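Local coordinates for alpha,alpha-trehalose-phosphate synthase (UDP-forming) (Burkholderia multivorans, PDB 5UOF), which is an enzyme of glycosyltransferase family 20 with the GT-B fold, built from two Rossmann-like domains, at residues Gly264-Met269 with Met361-Tyr366; Glu282-Phe287 with Val301-Ile306; Lys253-Leu258 with Leu355-Arg360. All blocks are in the same frame, centred on the assembly; numbering follows the deposited sequence.

Contact 1. Residues Gly264-Met269 with Met361-Tyr366; sequences GRKLVM and MSQVGY. With NA (sodium ion), chain C; EDO (1,2-ethanediol), chain E.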
# COMPACT_ATOMS: atom_id res chain seq x y z
N GLY A 264 2.58 -14.89 -40.36
CA GLY A 264 1.17 -15.10 -40.19
C GLY A 264 0.73 -15.30 -38.75
O GLY A 264 -0.48 -15.37 -38.49
N ARG A 265 1.66 -15.42 -37.81
CA ARG A 265 1.27 -15.56 -36.42
C ARG A 265 0.63 -14.27 -35.91
O ARG A 265 0.93 -13.17 -36.38
CB ARG A 265 2.49 -15.90 -35.56
CG ARG A 265 3.11 -17.22 -35.94
CD ARG A 265 4.31 -17.55 -35.08
NE ARG A 265 4.93 -18.77 -35.59
CZ ARG A 265 6.12 -18.81 -36.17
NH1 ARG A 265 6.84 -17.70 -36.29
NH2 ARG A 265 6.60 -19.97 -36.60
N LYS A 266 -0.25 -14.42 -34.92
CA LYS A 266 -0.77 -13.27 -34.19
C LYS A 266 0.33 -12.63 -33.36
O LYS A 266 1.31 -13.27 -32.99
CB LYS A 266 -1.92 -13.70 -33.28
CG LYS A 266 -3.08 -14.40 -33.98
CD LYS A 266 -4.03 -13.42 -34.62
CE LYS A 266 -5.27 -14.16 -35.15
NZ LYS A 266 -6.32 -13.22 -35.65
N LEU A 267 0.15 -11.34 -33.08
CA LEU A 267 1.16 -10.53 -32.42
C LEU A 267 0.55 -9.85 -31.21
O LEU A 267 -0.46 -9.15 -31.33
CB LEU A 267 1.74 -9.48 -33.39
CG LEU A 267 2.62 -8.39 -32.78
CD1 LEU A 267 3.88 -8.98 -32.18
CD2 LEU A 267 2.98 -7.34 -33.84
N VAL A 268 1.16 -10.08 -30.04
CA VAL A 268 0.86 -9.35 -28.81
C VAL A 268 1.99 -8.34 -28.59
O VAL A 268 3.16 -8.73 -28.56
CB VAL A 268 0.73 -10.30 -27.61
CG1 VAL A 268 0.36 -9.53 -26.34
CG2 VAL A 268 -0.31 -11.37 -27.90
N MET A 269 1.64 -7.06 -28.45
CA MET A 269 2.63 -6.01 -28.26
C MET A 269 2.60 -5.52 -26.82
O MET A 269 1.52 -5.39 -26.23
CB MET A 269 2.38 -4.81 -29.19
CG MET A 269 2.83 -4.99 -30.63
SD MET A 269 4.61 -5.15 -30.84
CE MET A 269 5.17 -3.62 -30.13
N MET A 361 -0.30 -3.21 -36.46
CA MET A 361 -0.15 -4.56 -36.99
C MET A 361 -0.64 -5.61 -36.01
O MET A 361 -1.15 -6.67 -36.41
CB MET A 361 1.33 -4.83 -37.31
CG MET A 361 1.64 -6.23 -37.82
SD MET A 361 3.40 -6.59 -38.00
CE MET A 361 4.05 -4.94 -38.17
N SER A 362 -0.48 -5.33 -34.72
CA SER A 362 -0.73 -6.34 -33.70
C SER A 362 -2.23 -6.58 -33.50
O SER A 362 -3.08 -5.78 -33.88
CB SER A 362 -0.11 -5.90 -32.39
OG SER A 362 -0.89 -4.88 -31.82
N GLN A 363 -2.53 -7.71 -32.86
CA GLN A 363 -3.90 -8.05 -32.50
C GLN A 363 -4.24 -7.78 -31.04
O GLN A 363 -5.43 -7.68 -30.71
CB GLN A 363 -4.16 -9.53 -32.80
CG GLN A 363 -4.31 -9.84 -34.29
CD GLN A 363 -3.00 -9.82 -35.05
OE1 GLN A 363 -1.93 -10.16 -34.52
NE2 GLN A 363 -3.07 -9.42 -36.32
N VAL A 364 -3.24 -7.69 -30.17
CA VAL A 364 -3.45 -7.49 -28.74
C VAL A 364 -2.41 -6.48 -28.26
O VAL A 364 -1.24 -6.58 -28.61
CB VAL A 364 -3.32 -8.80 -27.93
CG1 VAL A 364 -3.64 -8.54 -26.44
CG2 VAL A 364 -4.26 -9.87 -28.48
N GLY A 365 -2.87 -5.50 -27.48
CA GLY A 365 -1.99 -4.63 -26.72
C GLY A 365 -2.05 -5.08 -25.27
O GLY A 365 -3.13 -5.13 -24.68
N TYR A 366 -0.89 -5.38 -24.71
CA TYR A 366 -0.79 -6.06 -23.42
C TYR A 366 -0.16 -5.08 -22.45
O TYR A 366 1.07 -4.94 -22.39
CB TYR A 366 0.02 -7.32 -23.61
CG TYR A 366 0.13 -8.29 -22.45
CD1 TYR A 366 -0.77 -8.27 -21.40
CD2 TYR A 366 1.12 -9.26 -22.46
CE1 TYR A 366 -0.64 -9.21 -20.35
CE2 TYR A 366 1.25 -10.18 -21.45
CZ TYR A 366 0.38 -10.15 -20.40
OH TYR A 366 0.54 -11.07 -19.39
NA NA C . -4.22 -4.12 -34.99
C1 EDO E . 1.17 -9.74 -38.59
O1 EDO E . 1.94 -10.91 -38.30
C2 EDO E . 0.19 -9.53 -37.44
O2 EDO E . -0.46 -10.78 -37.18
O HOH W 1 -5.58 -2.94 -36.63
O HOH W 2 -5.87 -6.01 -35.37
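Leu267 and Gln363 meet where two neighbouring parallel strands, 266-271 and 364-367, begin to pair in the six-stranded parallel sheet of one Rossmann-like domain of this GT-B protein. Gln363 stands just before its strand and extends the pairing with its side chain: OE1 accepts the amide of Leu267, the N to OE1 distance being 2.8 Å, and the donor lies nearly along the C=O axis. A bend at chi2 (75°) sets CD back toward that backbone, and NE2 makes a weak hydrogen bond to O2 of a 1,2-ethanediol, probably from the crystallisation liquor. Gln363 N returns a bond to Leu267 O at 2.9 Å. With CG anti to the backbone N, Leu267 sets CG against Ser362 CB, and its CD2 branch touches the same carbon; a branched apolar residue suits this buried spot, where helix 253-262 also meets it. Val268 sits beside Val364 on one sheet face, and its CG1 meets Tyr366 CB at 3.5 Å. Ser362 O, directly after the helix, binds the sodium ion at 2.3 Å, with Arg360 and Gln385 completing the protein ligands. Farther along, Met269 N donates almost straight (172°) to Val364 O, and Met269 O accepts Tyr366 N at 2.8 Å.

Contact 2. Residues Glu282-Phe287 with Val301-Ile306; sequences ERFQAF and VSLVQI
The Phe287 ring receives Leu303 CB over the centre of one face, a CH-pi contact with CB 3.8 Å from the ring centroid and 11° off the normal. Phe284 presents an edge instead: Gln305 CG lies in its ring plane, 3.7 Å from CE1, while Leu303 CD2 approaches that ring obliquely. The side chains of Arg283 and Gln305 cross at about a right angle, with guanidinium and amide planes 66° apart and no hydrogen bond between them.

These groups pack helix 280-293 against strand 301-306, the helix and second strand of a right-handed beta-alpha-beta unit that starts with strand 266-271. Helix and strand run almost exactly antiparallel, at 176°, as expected when the chain returns over the sheet before entering the next parallel strand. Alternate residues Val301, Leu303 and Gln305 face the helix. CG of Phe287, anti to the backbone N, points to the strand, and CZ also touches Val301 CG1 at 4.2 Å. Leucine fits between the two aromatic residues because CD2 can meet Phe284 CD1 and Phe287 CG at 4.1 Å each, while CB serves the Phe287 face.

Gln305 places its methylenes against Phe284 and keeps its amide for polar partners: OE1 accepts from Ser270 OG, and NE2 donates to Asp272 OD1 and to Ile306 O. Arg283 NH2 forms a salt bridge with Asp272 OD2, so the two oxygens of one carboxylate hold both side chains. The chemistry is therefore divided: apolar packing through Phe287, Leu303 and Phe284 gives way to buried polar ends satisfied by the salt bridge and the amide bonds.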
# COMPACT_ATOMS: atom_id res chain seq x y z
N GLU A 282 5.28 -10.86 -14.14
CA GLU A 282 3.89 -11.31 -14.23
C GLU A 282 3.41 -11.27 -15.67
O GLU A 282 2.70 -12.17 -16.12
CB GLU A 282 3.00 -10.43 -13.35
CG GLU A 282 3.21 -10.61 -11.85
CD GLU A 282 4.34 -9.77 -11.29
OE1 GLU A 282 4.47 -9.72 -10.05
OE2 GLU A 282 5.09 -9.15 -12.07
N ARG A 283 3.78 -10.22 -16.40
CA ARG A 283 3.42 -10.10 -17.81
C ARG A 283 3.85 -11.34 -18.59
O ARG A 283 3.04 -11.96 -19.31
CB ARG A 283 4.09 -8.83 -18.36
CG ARG A 283 3.52 -8.28 -19.67
CD ARG A 283 2.36 -7.33 -19.41
NE ARG A 283 2.74 -6.23 -18.52
CZ ARG A 283 3.22 -5.06 -18.92
NH1 ARG A 283 3.42 -4.82 -20.21
NH2 ARG A 283 3.54 -4.13 -18.02
N PHE A 284 5.12 -11.72 -18.45
CA PHE A 284 5.64 -12.87 -19.18
C PHE A 284 4.98 -14.15 -18.69
O PHE A 284 4.66 -15.03 -19.50
CB PHE A 284 7.15 -12.99 -19.00
CG PHE A 284 7.96 -11.96 -19.75
CD1 PHE A 284 7.36 -10.87 -20.36
CD2 PHE A 284 9.33 -12.11 -19.85
CE1 PHE A 284 8.13 -9.93 -21.05
CE2 PHE A 284 10.11 -11.17 -20.53
CZ PHE A 284 9.50 -10.09 -21.13
N GLN A 285 4.82 -14.30 -17.38
CA GLN A 285 4.33 -15.57 -16.84
C GLN A 285 2.88 -15.81 -17.22
O GLN A 285 2.46 -16.97 -17.36
CB GLN A 285 4.50 -15.60 -15.32
CG GLN A 285 5.96 -15.70 -14.89
CD GLN A 285 6.13 -15.86 -13.39
OE1 GLN A 285 5.16 -15.76 -12.63
NE2 GLN A 285 7.36 -16.11 -12.95
N ALA A 286 2.09 -14.75 -17.35
CA ALA A 286 0.71 -14.96 -17.79
C ALA A 286 0.65 -15.39 -19.25
O ALA A 286 -0.23 -16.17 -19.62
CB ALA A 286 -0.11 -13.69 -17.57
N PHE A 287 1.56 -14.89 -20.09
CA PHE A 287 1.64 -15.37 -21.46
C PHE A 287 2.04 -16.84 -21.49
O PHE A 287 1.48 -17.64 -22.26
CB PHE A 287 2.63 -14.52 -22.25
CG PHE A 287 2.72 -14.86 -23.71
CD1 PHE A 287 1.65 -14.60 -24.56
CD2 PHE A 287 3.87 -15.42 -24.25
CE1 PHE A 287 1.73 -14.91 -25.92
CE2 PHE A 287 3.96 -15.72 -25.60
CZ PHE A 287 2.89 -15.48 -26.43
N VAL A 301 1.13 -17.50 -32.08
CA VAL A 301 1.15 -16.15 -31.52
C VAL A 301 2.53 -15.92 -30.94
O VAL A 301 3.20 -16.86 -30.49
CB VAL A 301 0.04 -15.96 -30.45
CG1 VAL A 301 0.21 -16.97 -29.32
CG2 VAL A 301 0.03 -14.54 -29.90
N SER A 302 2.98 -14.67 -30.97
CA SER A 302 4.22 -14.28 -30.33
C SER A 302 4.01 -13.01 -29.53
O SER A 302 3.24 -12.13 -29.91
CB SER A 302 5.34 -14.02 -31.35
OG SER A 302 5.72 -15.22 -32.00
N LEU A 303 4.73 -12.92 -28.42
CA LEU A 303 4.75 -11.71 -27.61
C LEU A 303 6.02 -10.94 -27.92
O LEU A 303 7.11 -11.49 -27.86
CB LEU A 303 4.68 -12.07 -26.12
CG LEU A 303 5.01 -10.93 -25.13
CD1 LEU A 303 3.98 -9.81 -25.25
CD2 LEU A 303 5.04 -11.50 -23.70
N VAL A 304 5.87 -9.67 -28.30
CA VAL A 304 6.99 -8.76 -28.46
C VAL A 304 6.96 -7.79 -27.29
O VAL A 304 6.01 -7.02 -27.15
CB VAL A 304 6.93 -8.02 -29.81
CG1 VAL A 304 7.98 -6.90 -29.85
CG2 VAL A 304 7.19 -8.98 -30.94
N GLN A 305 7.98 -7.86 -26.43
CA GLN A 305 8.15 -6.93 -25.32
C GLN A 305 9.30 -6.00 -25.66
O GLN A 305 10.45 -6.44 -25.79
CB GLN A 305 8.43 -7.67 -24.01
CG GLN A 305 8.77 -6.72 -22.85
CD GLN A 305 7.56 -5.97 -22.36
OE1 GLN A 305 6.57 -6.58 -21.95
NE2 GLN A 305 7.61 -4.63 -22.40
N ILE A 306 9.00 -4.71 -25.81
CA ILE A 306 10.00 -3.69 -26.05
C ILE A 306 10.21 -2.95 -24.74
O ILE A 306 9.24 -2.61 -24.05
CB ILE A 306 9.57 -2.73 -27.17
CG1 ILE A 306 9.53 -3.50 -28.50
CG2 ILE A 306 10.52 -1.52 -27.26
CD1 ILE A 306 8.79 -2.78 -29.60

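Contact 3. Residues Lys253-Leu258 with Leu355-Arg360; sequences KPVKML and LMAFFR. With NA (sodium ion), chain C.
Two helices on the same side of the parallel sheet in this Rossmann-like domain, 253-262 and 352-361, pack through Phe358, with Val255, Leu258 and Pro254 as its partners. Their segment axes lie 10.0 Å apart and cross at -32°, the two helices running in broadly the same direction. Each leads into a strand of the sheet, 266-271 and 364-367 respectively.

Phe358 is the side chain that carries the contact. Its CG is anti to the carbonyl carbon (chi1 -62°), and the ring extends from there toward the other helix. Leu258 CD2 comes over one face, 4.2 Å from the ring centroid and 27° off the normal, so that the methyl stands off-centre and closest to CD1, at 3.8 Å. One turn earlier, Val255 CG2 approaches obliquely and meets CE1 at 4.0 Å. Pro254 adds a looser touch near the tip of the ring, its CB 4.4 Å from Phe358 CZ.

A flat aromatic side chain suits this place, since it can span the separation of the helices and offer a face to Leu258 while its CE1 meets Val255. The small Ala357 lets the valine come close to the helix beside it. No hydrogen bond joins the segments.

At the C-terminal end of helix 352-361, Arg360 O binds the sodium ion at 2.4 Å, alongside Ser362 O, Gln385 OE1 and two waters; the partial negative charge of carbonyls at such a helix end would favour a cation. Between the helices, the closest approach is made by methyl groups, Val255 CG2 to Ala357 CB at 3.7 Å.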
# COMPACT_ATOMS: atom_id res chain seq x y z
N LYS A 253 10.78 -0.39 -43.52
CA LYS A 253 11.45 -1.69 -43.51
C LYS A 253 11.26 -2.48 -42.22
O LYS A 253 10.93 -3.68 -42.30
CB LYS A 253 12.94 -1.49 -43.83
N PRO A 254 11.41 -1.91 -41.02
CA PRO A 254 11.23 -2.73 -39.80
C PRO A 254 9.84 -3.30 -39.66
O PRO A 254 9.68 -4.42 -39.15
CB PRO A 254 11.56 -1.74 -38.67
CG PRO A 254 12.38 -0.69 -39.30
CD PRO A 254 11.84 -0.54 -40.68
N VAL A 255 8.81 -2.57 -40.11
CA VAL A 255 7.45 -3.09 -40.10
C VAL A 255 7.34 -4.30 -41.02
O VAL A 255 6.80 -5.35 -40.64
CB VAL A 255 6.45 -1.98 -40.50
CG1 VAL A 255 5.03 -2.51 -40.53
CG2 VAL A 255 6.59 -0.78 -39.57
N LYS A 256 7.84 -4.16 -42.25
CA LYS A 256 7.90 -5.29 -43.16
C LYS A 256 8.73 -6.43 -42.58
O LYS A 256 8.38 -7.61 -42.72
CB LYS A 256 8.46 -4.83 -44.51
CG LYS A 256 8.65 -5.93 -45.55
CD LYS A 256 7.34 -6.24 -46.23
CE LYS A 256 7.42 -7.53 -47.02
NZ LYS A 256 6.10 -8.21 -47.04
N MET A 257 9.85 -6.10 -41.91
CA MET A 257 10.69 -7.13 -41.29
C MET A 257 9.91 -7.92 -40.25
O MET A 257 9.87 -9.15 -40.27
CB MET A 257 11.92 -6.48 -40.64
CG MET A 257 13.04 -6.03 -41.59
SD MET A 257 14.25 -4.94 -40.80
CE MET A 257 14.56 -5.80 -39.26
N LEU A 258 9.28 -7.20 -39.31
CA LEU A 258 8.51 -7.86 -38.26
C LEU A 258 7.38 -8.70 -38.84
O LEU A 258 7.16 -9.84 -38.39
CB LEU A 258 7.96 -6.81 -37.30
CG LEU A 258 7.10 -7.34 -36.15
CD1 LEU A 258 7.88 -8.36 -35.32
CD2 LEU A 258 6.63 -6.19 -35.28
N LEU A 355 6.69 2.39 -33.50
CA LEU A 355 5.91 1.69 -32.48
C LEU A 355 4.43 1.73 -32.80
O LEU A 355 3.72 0.74 -32.60
CB LEU A 355 6.16 2.29 -31.09
CG LEU A 355 7.55 2.15 -30.47
CD1 LEU A 355 7.54 2.75 -29.07
CD2 LEU A 355 7.99 0.69 -30.43
N MET A 356 3.94 2.88 -33.28
CA MET A 356 2.52 2.96 -33.62
C MET A 356 2.19 1.99 -34.75
O MET A 356 1.15 1.32 -34.72
CB MET A 356 2.13 4.39 -34.00
CG MET A 356 2.51 5.47 -32.95
SD MET A 356 1.88 5.10 -31.30
CE MET A 356 2.80 6.27 -30.31
N ALA A 357 3.07 1.89 -35.76
CA ALA A 357 2.86 0.92 -36.82
C ALA A 357 2.90 -0.51 -36.29
O ALA A 357 2.14 -1.37 -36.76
CB ALA A 357 3.90 1.12 -37.94
N PHE A 358 3.78 -0.80 -35.31
CA PHE A 358 3.75 -2.12 -34.68
C PHE A 358 2.43 -2.34 -33.96
O PHE A 358 1.86 -3.44 -34.02
CB PHE A 358 4.90 -2.28 -33.68
CG PHE A 358 6.28 -2.18 -34.26
CD1 PHE A 358 6.54 -2.39 -35.60
CD2 PHE A 358 7.35 -1.88 -33.41
CE1 PHE A 358 7.84 -2.30 -36.10
CE2 PHE A 358 8.64 -1.78 -33.90
CZ PHE A 358 8.88 -1.98 -35.24
N PHE A 359 1.96 -1.33 -33.22
CA PHE A 359 0.67 -1.46 -32.56
C PHE A 359 -0.43 -1.75 -33.57
O PHE A 359 -1.29 -2.60 -33.35
CB PHE A 359 0.32 -0.18 -31.80
CG PHE A 359 1.19 0.10 -30.60
CD1 PHE A 359 1.91 -0.90 -29.98
CD2 PHE A 359 1.27 1.40 -30.10
CE1 PHE A 359 2.69 -0.62 -28.87
CE2 PHE A 359 2.04 1.68 -28.99
CZ PHE A 359 2.77 0.68 -28.38
N ARG A 360 -0.42 -1.04 -34.69
CA ARG A 360 -1.50 -1.23 -35.66
C ARG A 360 -1.49 -2.65 -36.21
O ARG A 360 -2.55 -3.25 -36.41
CB ARG A 360 -1.40 -0.21 -36.79
CG ARG A 360 -2.63 -0.22 -37.73
CD ARG A 360 -2.55 1.00 -38.65
NE ARG A 360 -3.72 1.23 -39.52
CZ ARG A 360 -4.71 2.09 -39.26
NH1 ARG A 360 -4.71 2.80 -38.13
NH2 ARG A 360 -5.69 2.27 -40.14
NA NA C . -4.22 -4.12 -34.99
O HOH W 1 -5.58 -2.94 -36.63
O HOH W 2 -5.87 -6.01 -35.37

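How the contacts relate
All three contacts belong to one Rossmann-like domain. Contact 1 lies within the sheet and contact 2 joins that sheet to a helix; all touching residues of contact 2 and most of contact 1 are buried. Contact 3, between two helices, is smaller and also mainly buried, but has Pro254 and Leu258 partly exposed. Chemistry follows place: backbone hydrogen bonds dominate contact 1, whereas side-chain packing carries contacts 2 and 3. Contacts 1 and 2 meet where Tyr366 OH bonds to Arg283 O. Met269 packs on Phe358 and Phe359, tying contact 1 to contact 3, and both supply carbonyl ligands to the same sodium ion. Ile306 CD1 reaches Leu355, linking contacts 2 and 3.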